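PDB 3K4I: uncharacterized protein from Pseudomonas syringae pv. tomato, which is of unknown function but belongs to the Aldolase/RraA family, and assembles from three copies of one chain built round a mixed beta sheet. Local coordinates for residues V5-T10 and P182-A186; D38-I44 and I160-I165; F58-Y62 and Y77-P82. All coordinates share one frame. Residues are numbered along the deposited sequence.

Contact 1: V5-T10 and P182-A186; sequences VPFEYT and PQQLA
Gln184 lays its amide alongside the backbone of Pro6 to Glu8, and its neighbour Gln183 does the same for Tyr9 and Thr10, so two successive glutamines dock the extended N-terminal segment 5-10 onto the turn that leads from strand 177-181 into helix 186-207 of this RraA-like fold. From Val5 to Thr10 every phi is negative and every psi lies between 115° and 153°, which leaves peptide groups open to side-chain partners. Gln184 (chi1 m, chi2 t) uses both ends of its amide: NE2 donates to Pro6 O at 3.1 Å, while OE1 receives a weak bond from Glu8 N at 3.5 Å. Gln183 (chi1 p, chi2 t) receives Thr10 N on OE1 at 2.8 Å, and its NE2 is bonded to Pro167 O. Glutamine suits both places, since it carries a donor and an acceptor on a long reach. Thr10 and Gln183 have the closest CA atoms, 5.8 Å apart. Apolar atoms fill in round the amides: Val5 CG2 lies 3.7 Å from Gln184 NE2, and the edge of the Phe7 ring (chi1 t) meets Gln183, CE1 to NE2 3.8 Å. Thr10 OG1 donates to Glu8 O at 2.9 Å and sits 3.2 Å from Gln184 CG.

Contact 2: D38-I44 and I160-I165; sequences DGGLPGI and IDGITI
Between Asp38 and Ile44 the chain is irregular but extended for much of its length, and it passes beside the hairpin formed by strands 158-160 and 163-165. The closest CA pairs are Gly39 with Ile163 and Leu41 with Asp161, both at 6.9 Å, so the two segments run in opposite directions. Ile163 (chi1 m, chi2 m) is the main bump: it lies against the backbone of Asp38 to Gly40, its CD1 3.7 Å from Asp38 O and its CG1 3.7 Å from Gly40 O. The reverse fit is made by Leu41 (chi1 m, chi2 t), whose CD2 enters a cleft between isoleucines, 3.9 Å from Ile163 CB, 4.0 Å from Ile160 CG2 and 4.4 Å from Ile165 CD1. Branched aliphatic side chains suit such a buried gap because they fill it with no polar group of their own to satisfy. The hairpin is a tight two-residue type, with a type I' turn over Ile160 to Ile163 and Asp161 and Gly162 at its corners, both with positive phi. It packs against the loop between helix 25-33 and strand 45-46 in the RraA-like fold, while Val180 of strand 177-181 touches Leu41, Ile163 and Ile165. A type II turn from Leu41 to Ile44, with Gly43 (phi 86°) at its third position, then brings Ile44 CD1 to 4.0 Å from Ile160 CG2. Asp161 OD1 lies 3.5 Å from Pro42 CD and 3.1 Å from Pro42 O; these two acceptors are reconciled by Arg138, which makes a salt bridge to the carboxylate and a hydrogen bond to the carbonyl. Asp38 OD1 turns to Arg148 of the second subunit.

Contact 3: F58-Y62 and Y77-P82; sequences FTVQY and YIDQVP
Phe58 begins the contact in strand 53-63, its CA 6.8 Å from that of Val81, and its t rotamer carries the ring into the bend at the end of the 3-10 turn. Val81 CG2 sits over one face of this ring, 3.7 Å from the centroid and 12° off the normal, a CH-pi contact. Pro82 CD approaches Phe58 CD1 at 3.8 Å, and Tyr77 CD2 lies 3.9 Å from Phe58 CE2. A large flat ring suits this place because it can meet several neighbours at once. Thr59 points away, as the next residue of a strand should. Its OG1 bonds to Val156 O. The segment 77-82 belongs to the crossover linking strand 53-63 to its parallel neighbour 85-90 in the sheet of this RraA-like fold, with Gln80 N bonded to Tyr77 O (3.0 Å) and Val81 N to Ile78 O (3.1 Å). Val60 again faces the crossover: its slim CG2 reaches over the face of the Tyr77 ring (chi1 p), 3.9 Å from the centroid and 3.5 Å from CE2. Last comes Tyr62 (chi1 m), whose OH is 3.7 Å from Tyr77 CE1. One water bridges the two phenols, 2.8 Å from Tyr62 OH and 2.6 Å from Tyr77 OH.

Overall arrangement
Contacts 2 and 3 are buried, whereas contact 1 lies at the surface, about 17 Å from the chain centre to its own centre. Along the sequence they nest: contact 3 falls inside the loop closed by contact 2, and contact 2 inside that of contact 1. Chemistry follows place. The exposed N-terminal segment is held by side-chain amides bonded to backbone, contact 2 relies on aliphatic packing with charges at its margin, and contact 3 on aromatic faces. Contacts 2 and 3 meet where Ile165 CG2 lies 3.9 Å from Thr59 CG2, joining hairpin to central strand. Contacts 1 and 2 both border strand 177-181, but do not touch each other.

Contact 1: V5-T10 and P182-A186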
loop_
_atom_site.group_PDB
_atom_site.type_symbol
_atom_site.label_atom_id
_atom_site.label_comp_id
_atom_site.label_asym_id
_atom_site.label_seq_id
_atom_site.Cartn_x
_atom_site.Cartn_y
_atom_site.Cartn_z
ATOM N N VAL C 5 20.966 -32.125 7.682
ATOM C CA VAL C 5 21.852 -32.046 8.852
ATOM C C VAL C 5 21.139 -31.314 9.992
ATOM O O VAL C 5 20.277 -30.479 9.723
ATOM C CB VAL C 5 23.181 -31.324 8.509
ATOM C CG1 VAL C 5 23.911 -32.071 7.411
ATOM C CG2 VAL C 5 22.935 -29.881 8.100
ATOM N N PRO C 6 21.488 -31.627 11.261
ATOM C CA PRO C 6 20.843 -30.942 12.398
ATOM C C PRO C 6 21.058 -29.440 12.327
ATOM O O PRO C 6 22.061 -28.982 11.763
ATOM C CB PRO C 6 21.597 -31.485 13.620
ATOM C CG PRO C 6 22.208 -32.752 13.185
ATOM C CD PRO C 6 22.456 -32.651 11.706
ATOM N N PHE C 7 20.138 -28.678 12.904
ATOM C CA PHE C 7 20.329 -27.235 12.937
ATOM C C PHE C 7 21.552 -26.863 13.755
ATOM O O PHE C 7 21.798 -27.428 14.817
ATOM C CB PHE C 7 19.119 -26.502 13.500
ATOM C CG PHE C 7 19.377 -25.047 13.717
ATOM C CD1 PHE C 7 19.309 -24.150 12.656
ATOM C CD2 PHE C 7 19.748 -24.581 14.972
ATOM C CE1 PHE C 7 19.570 -22.804 12.839
ATOM C CE2 PHE C 7 20.014 -23.225 15.159
ATOM C CZ PHE C 7 19.917 -22.336 14.089
ATOM N N GLU C 8 22.315 -25.904 13.237
ATOM C CA GLU C 8 23.468 -25.391 13.951
ATOM C C GLU C 8 23.569 -23.906 13.678
ATOM O O GLU C 8 23.511 -23.488 12.510
ATOM C CB GLU C 8 24.736 -26.097 13.464
ATOM C CG GLU C 8 25.923 -25.981 14.384
ATOM C CD GLU C 8 27.093 -26.808 13.905
ATOM O OE1 GLU C 8 28.172 -26.225 13.661
ATOM O OE2 GLU C 8 26.935 -28.041 13.771
ATOM N N TYR C 9 23.727 -23.104 14.738
ATOM C CA TYR C 9 24.028 -21.679 14.551
ATOM C C TYR C 9 25.297 -21.558 13.728
ATOM O O TYR C 9 26.342 -22.149 14.048
ATOM C CB TYR C 9 24.159 -20.909 15.871
ATOM C CG TYR C 9 22.915 -20.974 16.721
ATOM C CD1 TYR C 9 22.894 -21.728 17.902
ATOM C CD2 TYR C 9 21.749 -20.286 16.346
ATOM C CE1 TYR C 9 21.745 -21.791 18.697
ATOM C CE2 TYR C 9 20.592 -20.355 17.133
ATOM C CZ TYR C 9 20.610 -21.111 18.302
ATOM O OH TYR C 9 19.490 -21.201 19.103
ATOM N N THR C 10 25.175 -20.827 12.633
ATOM C CA THR C 10 26.236 -20.713 11.652
ATOM C C THR C 10 26.547 -19.251 11.388
ATOM O O THR C 10 25.714 -18.535 10.840
ATOM C CB THR C 10 25.845 -21.405 10.321
ATOM O OG1 THR C 10 25.517 -22.778 10.579
ATOM C CG2 THR C 10 27.003 -21.360 9.316
ATOM N N PRO C 182 18.113 -19.603 5.152
ATOM C CA PRO C 182 18.673 -20.324 6.298
ATOM C C PRO C 182 20.188 -20.130 6.420
ATOM O O PRO C 182 20.909 -20.177 5.417
ATOM C CB PRO C 182 18.369 -21.794 5.988
ATOM C CG PRO C 182 17.066 -21.720 5.120
ATOM C CD PRO C 182 17.372 -20.497 4.237
ATOM N N GLN C 183 20.639 -19.894 7.640
ATOM C CA GLN C 183 22.053 -19.580 7.866
ATOM C C GLN C 183 22.991 -20.684 7.357
ATOM O O GLN C 183 24.084 -20.391 6.811
ATOM C CB GLN C 183 22.319 -19.248 9.347
ATOM C CG GLN C 183 21.985 -20.338 10.365
ATOM C CD GLN C 183 21.758 -19.745 11.727
ATOM O OE1 GLN C 183 22.650 -19.716 12.557
ATOM N NE2 GLN C 183 20.550 -19.258 11.969
ATOM N N GLN C 184 22.598 -21.937 7.519
ATOM C CA GLN C 184 23.482 -23.013 7.052
ATOM C C GLN C 184 23.622 -23.051 5.527
ATOM O O GLN C 184 24.521 -23.721 5.004
ATOM C CB GLN C 184 23.027 -24.371 7.593
ATOM C CG GLN C 184 23.267 -24.517 9.075
ATOM C CD GLN C 184 22.502 -25.652 9.681
ATOM O OE1 GLN C 184 21.291 -25.562 9.914
ATOM N NE2 GLN C 184 23.205 -26.722 9.976
ATOM N N LEU C 185 22.741 -22.356 4.813
ATOM C CA LEU C 185 22.761 -22.348 3.361
ATOM C C LEU C 185 23.172 -21.005 2.765
ATOM O O LEU C 185 23.225 -20.879 1.537
ATOM C CB LEU C 185 21.379 -22.715 2.799
ATOM C CG LEU C 185 20.909 -24.126 3.135
ATOM C CD1 LEU C 185 19.474 -24.277 2.656
ATOM C CD2 LEU C 185 21.797 -25.148 2.516
ATOM N N ALA C 186 23.492 -20.027 3.618
ATOM C CA ALA C 186 23.568 -18.646 3.171
ATOM C C ALA C 186 24.608 -18.422 2.078
ATOM O O ALA C 186 24.271 -17.846 1.043
ATOM C CB ALA C 186 23.792 -17.680 4.344
#

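Contact 2: D38-I44 and I160-I165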
loop_
_atom_site.group_PDB
_atom_site.type_symbol
_atom_site.label_atom_id
_atom_site.label_comp_id
_atom_site.label_asym_id
_atom_site.label_seq_id
_atom_site.Cartn_x
_atom_site.Cartn_y
_atom_site.Cartn_z
ATOM N N ASP C 38 11.221 -22.593 0.259
ATOM C CA ASP C 38 10.506 -21.327 0.118
ATOM C C ASP C 38 11.089 -20.356 1.088
ATOM O O ASP C 38 11.321 -20.728 2.239
ATOM C CB ASP C 38 9.035 -21.516 0.559
ATOM C CG ASP C 38 8.187 -22.247 -0.463
ATOM O OD1 ASP C 38 8.628 -22.415 -1.605
ATOM O OD2 ASP C 38 7.037 -22.645 -0.120
ATOM N N GLY C 39 11.306 -19.115 0.658
ATOM C CA GLY C 39 11.862 -18.123 1.577
ATOM C C GLY C 39 11.025 -16.878 1.763
ATOM O O GLY C 39 11.285 -16.103 2.656
ATOM N N GLY C 40 10.020 -16.671 0.920
ATOM C CA GLY C 40 9.250 -15.410 0.985
ATOM C C GLY C 40 8.243 -15.337 2.106
ATOM O O GLY C 40 7.631 -16.349 2.460
ATOM N N LEU C 41 8.104 -14.145 2.680
ATOM C CA LEU C 41 7.118 -13.893 3.736
ATOM C C LEU C 41 5.922 -13.146 3.127
ATOM O O LEU C 41 5.913 -11.909 3.040
ATOM C CB LEU C 41 7.766 -13.090 4.884
ATOM C CG LEU C 41 8.949 -13.773 5.615
ATOM C CD1 LEU C 41 9.449 -12.893 6.725
ATOM C CD2 LEU C 41 8.496 -15.088 6.231
ATOM N N PRO C 42 4.877 -13.886 2.697
ATOM C CA PRO C 42 3.852 -13.154 1.922
ATOM C C PRO C 42 3.077 -12.192 2.823
ATOM O O PRO C 42 2.872 -12.490 3.981
ATOM C CB PRO C 42 2.946 -14.261 1.375
ATOM C CG PRO C 42 3.143 -15.406 2.321
ATOM C CD PRO C 42 4.531 -15.302 2.903
ATOM N N GLY C 43 2.715 -11.033 2.287
ATOM C CA GLY C 43 1.981 -10.063 3.072
ATOM C C GLY C 43 2.815 -9.122 3.910
ATOM O O GLY C 43 2.278 -8.164 4.428
ATOM N N ILE C 44 4.125 -9.374 4.036
ATOM C CA ILE C 44 4.988 -8.469 4.799
ATOM C C ILE C 44 5.633 -7.453 3.828
ATOM O O ILE C 44 6.637 -7.743 3.174
ATOM C CB ILE C 44 6.022 -9.203 5.712
ATOM C CG1 ILE C 44 5.306 -10.132 6.705
ATOM C CG2 ILE C 44 6.879 -8.159 6.509
ATOM C CD1 ILE C 44 6.165 -10.769 7.779
ATOM N N ILE C 160 6.423 -17.940 10.474
ATOM C CA ILE C 160 5.543 -16.917 9.873
ATOM C C ILE C 160 5.016 -17.495 8.567
ATOM O O ILE C 160 5.787 -17.786 7.680
ATOM C CB ILE C 160 6.311 -15.595 9.618
ATOM C CG1 ILE C 160 6.755 -14.956 10.947
ATOM C CG2 ILE C 160 5.487 -14.595 8.778
ATOM C CD1 ILE C 160 7.739 -13.807 10.775
ATOM N N ASP C 161 3.702 -17.664 8.464
ATOM C CA ASP C 161 3.106 -18.260 7.253
ATOM C C ASP C 161 3.793 -19.609 6.877
ATOM O O ASP C 161 4.046 -19.858 5.706
ATOM C CB ASP C 161 3.184 -17.281 6.043
ATOM C CG ASP C 161 2.493 -15.923 6.290
ATOM O OD1 ASP C 161 3.127 -14.843 6.058
ATOM O OD2 ASP C 161 1.315 -15.923 6.689
ATOM N N GLY C 162 4.148 -20.436 7.866
ATOM C CA GLY C 162 4.844 -21.708 7.606
ATOM C C GLY C 162 6.340 -21.651 7.316
ATOM O O GLY C 162 6.953 -22.686 7.028
ATOM N N ILE C 163 6.917 -20.447 7.379
ATOM C CA ILE C 163 8.353 -20.238 7.151
ATOM C C ILE C 163 9.024 -20.036 8.490
ATOM O O ILE C 163 8.674 -19.147 9.236
ATOM C CB ILE C 163 8.608 -18.999 6.250
ATOM C CG1 ILE C 163 7.783 -19.099 4.961
ATOM C CG2 ILE C 163 10.110 -18.814 5.914
ATOM C CD1 ILE C 163 8.158 -20.303 4.129
ATOM N N THR C 164 10.021 -20.866 8.764
ATOM C CA THR C 164 10.769 -20.803 9.989
ATOM C C THR C 164 11.903 -19.778 9.838
ATOM O O THR C 164 12.580 -19.774 8.809
ATOM C CB THR C 164 11.341 -22.195 10.324
ATOM O OG1 THR C 164 10.261 -23.034 10.762
ATOM C CG2 THR C 164 12.421 -22.104 11.427
ATOM N N ILE C 165 12.056 -18.914 10.844
ATOM C CA ILE C 165 13.183 -17.956 10.952
ATOM C C ILE C 165 13.901 -18.319 12.245
ATOM O O ILE C 165 13.313 -18.315 13.350
ATOM C CB ILE C 165 12.753 -16.458 11.022
ATOM C CG1 ILE C 165 11.916 -16.044 9.797
ATOM C CG2 ILE C 165 13.972 -15.567 11.126
ATOM C CD1 ILE C 165 10.413 -16.059 10.046
#

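Contact 3: F58-Y62 and Y77-P82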
loop_
_atom_site.group_PDB
_atom_site.type_symbol
_atom_site.label_atom_id
_atom_site.label_comp_id
_atom_site.label_asym_id
_atom_site.label_seq_id
_atom_site.Cartn_x
_atom_site.Cartn_y
_atom_site.Cartn_z
ATOM N N PHE C 58 17.435 -11.206 14.172
ATOM C CA PHE C 58 17.340 -11.233 15.602
ATOM C C PHE C 58 15.832 -11.318 15.833
ATOM O O PHE C 58 15.101 -10.408 15.417
ATOM C CB PHE C 58 17.873 -9.925 16.196
ATOM C CG PHE C 58 17.735 -9.842 17.682
ATOM C CD1 PHE C 58 18.840 -10.116 18.492
ATOM C CD2 PHE C 58 16.495 -9.552 18.281
ATOM C CE1 PHE C 58 18.757 -10.059 19.867
ATOM C CE2 PHE C 58 16.377 -9.514 19.683
ATOM C CZ PHE C 58 17.531 -9.751 20.476
ATOM N N THR C 59 15.396 -12.426 16.409
ATOM C CA THR C 59 13.962 -12.747 16.460
ATOM C C THR C 59 13.289 -12.267 17.739
ATOM O O THR C 59 13.883 -12.266 18.830
ATOM C CB THR C 59 13.725 -14.253 16.292
ATOM O OG1 THR C 59 14.511 -14.985 17.247
ATOM C CG2 THR C 59 14.116 -14.719 14.895
ATOM N N VAL C 60 12.036 -11.860 17.607
ATOM C CA VAL C 60 11.263 -11.366 18.751
ATOM C C VAL C 60 9.894 -12.016 18.625
ATOM O O VAL C 60 9.257 -11.902 17.570
ATOM C CB VAL C 60 11.081 -9.831 18.647
ATOM C CG1 VAL C 60 10.342 -9.305 19.882
ATOM C CG2 VAL C 60 12.448 -9.134 18.465
ATOM N N GLN C 61 9.443 -12.694 19.686
ATOM C CA GLN C 61 8.129 -13.348 19.716
ATOM C C GLN C 61 7.246 -12.730 20.803
ATOM O O GLN C 61 7.669 -12.645 21.965
ATOM C CB GLN C 61 8.299 -14.847 19.985
ATOM C CG GLN C 61 6.950 -15.597 20.141
ATOM C CD GLN C 61 6.210 -15.622 18.825
ATOM O OE1 GLN C 61 5.078 -15.075 18.697
ATOM N NE2 GLN C 61 6.841 -16.192 17.822
ATOM N N TYR C 62 6.030 -12.318 20.425
ATOM C CA TYR C 62 5.033 -11.722 21.342
ATOM C C TYR C 62 3.991 -12.782 21.704
ATOM O O TYR C 62 3.968 -13.868 21.114
ATOM C CB TYR C 62 4.330 -10.500 20.713
ATOM C CG TYR C 62 5.256 -9.306 20.628
ATOM C CD1 TYR C 62 5.270 -8.327 21.625
ATOM C CD2 TYR C 62 6.110 -9.176 19.553
ATOM C CE1 TYR C 62 6.152 -7.243 21.568
ATOM C CE2 TYR C 62 6.992 -8.094 19.470
ATOM C CZ TYR C 62 6.996 -7.141 20.498
ATOM O OH TYR C 62 7.858 -6.078 20.391
ATOM N N TYR C 77 13.773 -5.040 24.824
ATOM C CA TYR C 77 14.715 -6.016 24.260
ATOM C C TYR C 77 15.759 -5.397 23.345
ATOM O O TYR C 77 16.750 -6.049 23.026
ATOM C CB TYR C 77 14.002 -7.081 23.425
ATOM C CG TYR C 77 13.416 -6.576 22.093
ATOM C CD1 TYR C 77 12.091 -6.150 22.002
ATOM C CD2 TYR C 77 14.198 -6.530 20.921
ATOM C CE1 TYR C 77 11.551 -5.681 20.787
ATOM C CE2 TYR C 77 13.674 -6.061 19.717
ATOM C CZ TYR C 77 12.350 -5.647 19.647
ATOM O OH TYR C 77 11.829 -5.190 18.446
ATOM N N ILE C 78 15.482 -4.195 22.854
ATOM C CA ILE C 78 16.278 -3.655 21.757
ATOM C C ILE C 78 17.720 -3.385 22.166
ATOM O O ILE C 78 18.610 -3.437 21.314
ATOM C CB ILE C 78 15.629 -2.411 21.104
ATOM C CG1 ILE C 78 16.081 -2.310 19.637
ATOM C CG2 ILE C 78 15.769 -1.180 22.000
ATOM C CD1 ILE C 78 15.286 -1.393 18.752
ATOM N N ASP C 79 17.962 -3.103 23.451
ATOM C CA ASP C 79 19.358 -2.960 23.930
ATOM C C ASP C 79 20.229 -4.196 23.694
ATOM O O ASP C 79 21.457 -4.109 23.756
ATOM C CB ASP C 79 19.377 -2.634 25.432
ATOM C CG ASP C 79 19.068 -1.178 25.719
ATOM O OD1 ASP C 79 19.479 -0.310 24.917
ATOM O OD2 ASP C 79 18.439 -0.900 26.771
ATOM N N GLN C 80 19.597 -5.342 23.476
ATOM C CA GLN C 80 20.289 -6.618 23.285
ATOM C C GLN C 80 20.711 -6.892 21.833
ATOM O O GLN C 80 21.487 -7.811 21.588
ATOM C CB GLN C 80 19.375 -7.769 23.747
ATOM C CG GLN C 80 18.792 -7.594 25.132
ATOM C CD GLN C 80 18.386 -8.921 25.765
ATOM O OE1 GLN C 80 18.501 -9.096 26.993
ATOM N NE2 GLN C 80 17.975 -9.880 24.943
ATOM N N VAL C 81 20.163 -6.130 20.880
ATOM C CA VAL C 81 20.269 -6.448 19.462
ATOM C C VAL C 81 21.644 -6.011 18.920
ATOM O O VAL C 81 21.996 -4.852 19.051
ATOM C CB VAL C 81 19.141 -5.754 18.658
ATOM C CG1 VAL C 81 19.202 -6.114 17.175
ATOM C CG2 VAL C 81 17.750 -6.081 19.256
ATOM N N PRO C 82 22.415 -6.954 18.357
ATOM C CA PRO C 82 23.735 -6.615 17.839
ATOM C C PRO C 82 23.675 -5.740 16.593
ATOM O O PRO C 82 22.752 -5.831 15.786
ATOM C CB PRO C 82 24.357 -7.978 17.506
ATOM C CG PRO C 82 23.558 -8.972 18.234
ATOM C CD PRO C 82 22.191 -8.412 18.379
HETATM O O HOH W 1 9.325 -5.473 18.028
#